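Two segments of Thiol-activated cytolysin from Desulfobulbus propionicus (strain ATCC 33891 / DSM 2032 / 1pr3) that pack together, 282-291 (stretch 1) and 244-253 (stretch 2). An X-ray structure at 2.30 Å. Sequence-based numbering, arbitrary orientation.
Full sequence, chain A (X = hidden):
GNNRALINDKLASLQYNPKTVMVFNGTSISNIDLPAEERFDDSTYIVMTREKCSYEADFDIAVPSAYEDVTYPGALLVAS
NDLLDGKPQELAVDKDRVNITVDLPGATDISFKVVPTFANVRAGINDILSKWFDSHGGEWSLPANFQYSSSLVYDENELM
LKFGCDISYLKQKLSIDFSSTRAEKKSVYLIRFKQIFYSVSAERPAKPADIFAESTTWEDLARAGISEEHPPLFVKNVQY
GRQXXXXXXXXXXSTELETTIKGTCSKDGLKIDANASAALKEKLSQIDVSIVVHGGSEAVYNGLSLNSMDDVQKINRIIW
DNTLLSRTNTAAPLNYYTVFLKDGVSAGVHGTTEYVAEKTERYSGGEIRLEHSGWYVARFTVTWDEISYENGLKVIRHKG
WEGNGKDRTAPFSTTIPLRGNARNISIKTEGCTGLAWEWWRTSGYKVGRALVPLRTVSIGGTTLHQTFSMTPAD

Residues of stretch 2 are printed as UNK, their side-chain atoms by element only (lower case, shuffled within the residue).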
ATOM      1  N   GLU A 282      21.634 -14.703  -7.322  1.00 83.64           N
ATOM      2  CA  GLU A 282      20.707 -15.785  -7.655  1.00 75.92           C
ATOM      3  C   GLU A 282      19.400 -15.240  -8.226  1.00 80.93           C
ATOM      4  O   GLU A 282      18.728 -15.935  -8.998  1.00 74.57           O
ATOM      5  CB  GLU A 282      20.431 -16.668  -6.449  1.00 84.77           C
ATOM      6  CG  GLU A 282      19.486 -17.823  -6.738  1.00 95.38           C
ATOM      7  CD  GLU A 282      18.069 -17.493  -6.277  1.00100.28           C
ATOM      8  OE1 GLU A 282      17.900 -16.399  -5.688  1.00102.11           O
ATOM      9  OE2 GLU A 282      17.128 -18.301  -6.491  1.00 92.64           O
ATOM     10  N   LYS A 283      19.035 -13.995  -7.899  1.00 82.02           N
ATOM     11  CA  LYS A 283      17.974 -13.326  -8.646  1.00 78.40           C
ATOM     12  C   LYS A 283      18.404 -13.116 -10.090  1.00 67.99           C
ATOM     13  O   LYS A 283      17.776 -13.635 -11.016  1.00 59.26           O
ATOM     14  CB  LYS A 283      17.628 -11.982  -8.008  1.00 73.27           C
ATOM     15  CG  LYS A 283      16.865 -12.048  -6.707  1.00 78.72           C
ATOM     16  CD  LYS A 283      16.424 -10.657  -6.220  1.00 74.64           C
ATOM     17  CE  LYS A 283      15.671 -10.763  -4.880  1.00 79.51           C
ATOM     18  NZ  LYS A 283      16.552 -11.120  -3.718  1.00 76.70           N
ATOM     19  N   LEU A 284      19.504 -12.373 -10.287  1.00 61.13           N
ATOM     20  CA  LEU A 284      20.044 -12.099 -11.620  1.00 66.62           C
ATOM     21  C   LEU A 284      20.156 -13.345 -12.482  1.00 67.84           C
ATOM     22  O   LEU A 284      19.873 -13.307 -13.687  1.00 67.27           O
ATOM     23  CB  LEU A 284      21.428 -11.487 -11.512  1.00 60.21           C
ATOM     24  CG  LEU A 284      21.436 -10.224 -10.685  1.00 65.09           C
ATOM     25  CD1 LEU A 284      22.851  -9.862 -10.259  1.00 73.70           C
ATOM     26  CD2 LEU A 284      20.821  -9.122 -11.481  1.00 59.13           C
ATOM     27  N   SER A 285      20.590 -14.457 -11.890  1.00 67.13           N
ATOM     28  CA  SER A 285      20.750 -15.690 -12.649  1.00 64.57           C
ATOM     29  C   SER A 285      19.438 -16.153 -13.241  1.00 59.07           C
ATOM     30  O   SER A 285      19.433 -16.967 -14.163  1.00 63.47           O
ATOM     31  CB  SER A 285      21.311 -16.779 -11.739  1.00 68.74           C
ATOM     32  OG  SER A 285      20.429 -17.006 -10.645  1.00 73.51           O
ATOM     33  N   GLN A 286      18.325 -15.671 -12.713  1.00 67.83           N
ATOM     34  CA  GLN A 286      17.008 -16.068 -13.167  1.00 61.53           C
ATOM     35  C   GLN A 286      16.465 -15.146 -14.235  1.00 48.86           C
ATOM     36  O   GLN A 286      15.304 -15.282 -14.610  1.00 53.27           O
ATOM     37  CB  GLN A 286      16.038 -16.087 -11.981  1.00 65.46           C
ATOM     38  CG  GLN A 286      16.179 -17.312 -11.081  1.00 78.63           C
ATOM     39  CD  GLN A 286      15.459 -17.141  -9.769  1.00 76.60           C
ATOM     40  OE1 GLN A 286      16.099 -16.861  -8.769  1.00 72.97           O
ATOM     41  NE2 GLN A 286      14.130 -17.314  -9.757  1.00 77.95           N
ATOM     42  N   ILE A 287      17.255 -14.183 -14.696  1.00 55.83           N
ATOM     43  CA  ILE A 287      16.805 -13.187 -15.669  1.00 60.12           C
ATOM     44  C   ILE A 287      17.493 -13.439 -17.005  1.00 46.63           C
ATOM     45  O   ILE A 287      18.722 -13.349 -17.116  1.00 50.42           O
ATOM     46  CB  ILE A 287      17.064 -11.762 -15.150  1.00 55.81           C
ATOM     47  CG1 ILE A 287      16.376 -11.607 -13.783  1.00 47.91           C
ATOM     48  CG2 ILE A 287      16.542 -10.730 -16.115  1.00 44.00           C
ATOM     49  CD1 ILE A 287      16.578 -10.257 -13.111  1.00 49.15           C
ATOM     50  N   ASP A 288      16.685 -13.736 -18.018  1.00 53.66           N
ATOM     51  CA  ASP A 288      17.143 -13.909 -19.394  1.00 52.15           C
ATOM     52  C   ASP A 288      17.087 -12.584 -20.160  1.00 60.81           C
ATOM     53  O   ASP A 288      16.035 -11.937 -20.212  1.00 61.47           O
ATOM     54  CB  ASP A 288      16.274 -14.929 -20.137  1.00 52.10           C
ATOM     55  CG  ASP A 288      16.448 -16.363 -19.634  1.00 80.21           C
ATOM     56  OD1 ASP A 288      17.481 -16.682 -18.991  1.00 89.66           O
ATOM     57  OD2 ASP A 288      15.530 -17.181 -19.896  1.00 84.83           O
ATOM     58  N   VAL A 289      18.194 -12.214 -20.803  1.00 55.79           N
ATOM     59  CA  VAL A 289      18.307 -10.945 -21.519  1.00 53.36           C
ATOM     60  C   VAL A 289      18.266 -11.196 -23.023  1.00 46.07           C
ATOM     61  O   VAL A 289      18.890 -12.132 -23.530  1.00 47.57           O
ATOM     62  CB  VAL A 289      19.598 -10.196 -21.137  1.00 45.82           C
ATOM     63  CG1 VAL A 289      19.582  -8.801 -21.743  1.00 47.67           C
ATOM     64  CG2 VAL A 289      19.779 -10.162 -19.635  1.00 52.91           C
ATOM     65  N   SER A 290      17.520 -10.361 -23.730  1.00 45.25           N
ATOM     66  CA  SER A 290      17.467 -10.369 -25.181  1.00 43.25           C
ATOM     67  C   SER A 290      17.631  -8.939 -25.628  1.00 38.74           C
ATOM     68  O   SER A 290      17.159  -8.037 -24.955  1.00 37.43           O
ATOM     69  CB  SER A 290      16.174 -10.909 -25.698  1.00 39.37           C
ATOM     70  OG  SER A 290      16.135 -12.285 -25.412  1.00 59.75           O
ATOM     71  N   ILE A 291      18.276  -8.745 -26.765  1.00 44.57           N
ATOM     72  CA  ILE A 291      18.592  -7.412 -27.258  1.00 39.45           C
ATOM     73  C   ILE A 291      18.444  -7.350 -28.761  1.00 32.75           C
ATOM     74  O   ILE A 291      18.909  -8.228 -29.494  1.00 36.56           O
ATOM     75  CB  ILE A 291      20.016  -6.989 -26.888  1.00 38.70           C
ATOM     76  CG1 ILE A 291      20.167  -7.028 -25.382  1.00 41.66           C
ATOM     77  CG2 ILE A 291      20.283  -5.655 -27.447  1.00 33.29           C
ATOM     78  CD1 ILE A 291      21.561  -6.666 -24.965  1.00 48.20           C
ATOM     79  N   UNK A 244      17.610   0.741 -29.642  1.00 27.58           N
ATOM     80  CA  UNK A 244      18.027  -0.440 -28.919  1.00 32.25           C
ATOM     81  C   UNK A 244      16.918  -0.844 -27.948  1.00 36.98           C
ATOM     82  O   UNK A 244      16.435  -0.019 -27.158  1.00 35.69           O
ATOM     83  c   UNK A 244      21.578   0.923 -28.506  1.00 46.93           C
ATOM     84  c   UNK A 244      19.335  -0.183 -28.152  1.00 38.57           C
ATOM     85  c   UNK A 244      20.372   0.323 -29.162  1.00 43.40           C
ATOM     86  c   UNK A 244      19.721  -1.432 -27.424  1.00 31.19           C
ATOM     87  N   UNK A 245      16.552  -2.115 -27.977  1.00 29.53           N
ATOM     88  CA  UNK A 245      15.584  -2.681 -27.051  1.00 32.78           C
ATOM     89  C   UNK A 245      16.272  -3.735 -26.218  1.00 31.55           C
ATOM     90  O   UNK A 245      16.992  -4.560 -26.770  1.00 36.52           O
ATOM     91  c   UNK A 245      14.422  -3.329 -27.806  1.00 39.04           C
ATOM     92  c   UNK A 245      12.752  -1.011 -30.262  1.00 49.94           C
ATOM     93  c   UNK A 245      13.648  -1.917 -29.691  1.00 43.15           C
ATOM     94  c   UNK A 245      11.685  -0.547 -29.517  1.00 43.36           C
ATOM     95  c   UNK A 245      13.478  -2.354 -28.407  1.00 33.06           C
ATOM     96  c   UNK A 245      11.515  -0.976 -28.222  1.00 49.07           C
ATOM     97  c   UNK A 245      12.403  -1.880 -27.677  1.00 48.65           C
ATOM     98  N   UNK A 246      16.034  -3.721 -24.904  1.00 32.54           N
ATOM     99  CA  UNK A 246      16.466  -4.784 -24.003  1.00 38.41           C
ATOM    100  C   UNK A 246      15.253  -5.426 -23.335  1.00 37.25           C
ATOM    101  O   UNK A 246      14.524  -4.766 -22.596  1.00 33.88           O
ATOM    102  c   UNK A 246      17.398  -4.246 -22.923  1.00 37.58           C
ATOM    103  c   UNK A 246      19.712  -4.189 -22.131  1.00 47.97           C
ATOM    104  c   UNK A 246      18.816  -2.593 -23.854  1.00 39.55           C
ATOM    105  c   UNK A 246      18.841  -3.994 -23.314  1.00 39.53           C
ATOM    106  N   UNK A 247      15.081  -6.719 -23.531  1.00 36.05           N
ATOM    107  CA  UNK A 247      13.956  -7.447 -22.970  1.00 36.33           C
ATOM    108  C   UNK A 247      14.469  -8.321 -21.841  1.00 38.26           C
ATOM    109  O   UNK A 247      15.383  -9.121 -22.041  1.00 37.87           O
ATOM    110  c   UNK A 247      11.347  -9.779 -24.639  1.00 50.30           C
ATOM    111  c   UNK A 247      11.216 -11.284 -24.378  1.00 62.16           C
ATOM    112  c   UNK A 247      12.111  -9.089 -23.492  1.00 45.96           C
ATOM    113  c   UNK A 247      13.269  -8.296 -24.037  1.00 42.17           C
ATOM    114  n   UNK A 247      12.575 -11.885 -24.217  1.00 66.06           N
ATOM    115  N   UNK A 248      13.898  -8.150 -20.651  1.00 44.78           N
ATOM    116  CA  UNK A 248      14.226  -8.964 -19.486  1.00 39.95           C
ATOM    117  C   UNK A 248      13.011  -9.820 -19.142  1.00 39.18           C
ATOM    118  O   UNK A 248      11.928  -9.287 -18.903  1.00 44.66           O
ATOM    119  c   UNK A 248      15.436  -5.896 -19.075  1.00 43.08           C
ATOM    120  c   UNK A 248      16.991  -7.448 -18.179  1.00 43.02           C
ATOM    121  c   UNK A 248      18.010  -6.552 -18.367  1.00 44.81           C
ATOM    122  c   UNK A 248      15.689  -7.137 -18.524  1.00 33.44           C
ATOM    123  c   UNK A 248      17.750  -5.333 -18.937  1.00 49.13           C
ATOM    124  c   UNK A 248      14.593  -8.111 -18.286  1.00 30.90           C
ATOM    125  c   UNK A 248      16.471  -5.001 -19.292  1.00 42.76           C
ATOM    126  N   UNK A 249      13.194 -11.125 -19.120  1.00 39.44           N
ATOM    127  CA  UNK A 249      12.142 -12.102 -18.905  1.00 43.56           C
ATOM    128  C   UNK A 249      12.580 -12.992 -17.743  1.00 55.60           C
ATOM    129  O   UNK A 249      13.751 -13.403 -17.665  1.00 47.73           O
ATOM    130  c   UNK A 249      10.205 -14.176 -21.641  1.00 83.36           C
ATOM    131  o   UNK A 249       9.903 -13.493 -22.653  1.00 84.88           O
ATOM    132  o   UNK A 249      10.275 -15.431 -21.669  1.00 89.38           O
ATOM    133  c   UNK A 249      11.902 -12.934 -20.165  1.00 48.92           C
ATOM    134  c   UNK A 249      10.476 -13.451 -20.306  1.00 65.41           C
ATOM    135  N   UNK A 250      11.654 -13.272 -16.824  1.00 54.50           N
ATOM    136  CA  UNK A 250      12.006 -13.975 -15.598  1.00 45.87           C
ATOM    137  C   UNK A 250      10.794 -14.703 -15.059  1.00 52.59           C
ATOM    138  O   UNK A 250       9.663 -14.292 -15.300  1.00 52.64           O
ATOM    139  o   UNK A 250      12.956 -13.681 -13.404  1.00 52.40           O
ATOM    140  c   UNK A 250      12.515 -12.997 -14.545  1.00 48.79           C
ATOM    141  N   UNK A 251      11.027 -15.773 -14.302  1.00 60.09           N
ATOM    142  CA  UNK A 251       9.937 -16.348 -13.520  1.00 58.75           C
ATOM    143  C   UNK A 251       9.742 -15.620 -12.195  1.00 51.13           C
ATOM    144  O   UNK A 251       8.711 -15.824 -11.544  1.00 58.28           O
ATOM    145  c   UNK A 251       9.846 -18.636 -14.597  1.00 66.72           C
ATOM    146  c   UNK A 251       8.733 -20.887 -14.905  1.00 99.45           C
ATOM    147  c   UNK A 251       9.992 -20.109 -14.398  1.00 74.28           C
ATOM    148  c   UNK A 251      10.177 -17.848 -13.326  1.00 65.20           C
ATOM    149  n   UNK A 251       9.047 -21.907 -15.964  1.00102.00           N
ATOM    150  N   UNK A 252      10.722 -14.818 -11.764  1.00 52.48           N
ATOM    151  CA  UNK A 252      10.520 -13.881 -10.664  1.00 52.57           C
ATOM    152  C   UNK A 252       9.218 -13.107 -10.799  1.00 54.31           C
ATOM    153  O   UNK A 252       8.653 -13.015 -11.894  1.00 57.86           O
ATOM    154  c   UNK A 252      11.631 -12.839 -10.574  1.00 49.77           C
ATOM    155  c   UNK A 252      13.091 -13.255 -10.431  1.00 67.38           C
ATOM    156  c   UNK A 252      13.267 -13.961  -9.089  1.00 60.05           C
ATOM    157  c   UNK A 252      14.077 -12.070 -10.580  1.00 58.23           C
ATOM    158  N   UNK A 253       8.729 -12.552  -9.693  1.00 48.52           N
ATOM    159  CA  UNK A 253       7.547 -11.710  -9.718  1.00 48.95           C
ATOM    160  C   UNK A 253       7.837 -10.391 -10.431  1.00 52.51           C
ATOM    161  O   UNK A 253       8.982  -9.920 -10.463  1.00 43.25           O
ATOM    162  c   UNK A 253       7.118 -11.421  -8.297  1.00 40.56           C
ATOM    163  o   UNK A 253       8.055 -10.523  -7.716  1.00 44.73           O
TER
HETATM  164  O   HOH W   1      14.580 -12.301 -22.719  1.00 49.95           O

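Position 244 carries four side-chain carbons, forked at the first, with one arm two carbons long. Branching at CB with unequal arms identifies Ile244; its CG2 lies 4.3 Å from CG2 of Ile291.

Position 245 has one carbon followed by a six-carbon ring without oxygen, hence Phe245. Its ring leads away from stretch 1, and the contact is made by the backbone: CA of Ile291 approaches O of Phe245 at 3.3 Å, a CA-H...O contact.

Position 246 has four carbons forked at the second, which is leucine. CG of Leu246 sits 3.9 Å from CG1 of Ile291.

At position 247 four carbons in a row end in nitrogen, the pattern of lysine. The backbone of Lys247 pairs with Ser290 in both directions: Lys247 N to Ser290 O, 2.8 Å at a nearly linear 172°, and Ser290 N to Lys247 O, 3.0 Å. Its NZ donates to water 1 at 2.5 Å, and that water donates to O of Asp288 at 2.9 Å, so the amine reaches stretch 1 through solvent.

Position 248 again shows one carbon and a six-carbon ring: Phe248. CG2 of Ile287 meets the ring edge, 3.9 Å from CD2 of Phe248, while CG2 of Val289 lies 4.2 Å from the same CD2 atom.

Position 249 has three carbons, the third bearing two oxygens, which defines Glu249. Its N donates to O of Asp288 (3.2 Å), and its O accepts from N of Asp288 (3.0 Å). The carboxylate leads away from stretch 1; OE2 of Glu249 forms a salt bridge with NZ of Lys247 at 3.5 Å.

Position 250 holds one carbon and one oxygen, a serine. OG of Ser250 donates to O of Gln286 at 3.1 Å and accepts from the backbone N of residue 252 at 3.0 Å.

Position 251, four carbons ending in nitrogen, is Lys251, its end leading away.

Position 252 has four carbons forked at the second: Leu252. Its CD1 lies 4.0 Å from CG1 of Ile287 and equally far from O of Lys283.

Position 253, one carbon and one oxygen, is Ser253, capping a following helix.

The contact works as an antiparallel strand pair, its directions 160° apart, with 650 Å² buried in total. Backbone bonds at Lys247–Ser290 and Glu249–Asp288 fix the register. Alternation puts Leu246 and Phe248 on the same face as Ile287, Val289 and Ile291, where apolar packing forms. Beyond the strand, Leu252 extends the apolar contact to Ile287, the last residue of the turn that begins at Leu284.

Stretch 2 244-253: IFLKFESKLS
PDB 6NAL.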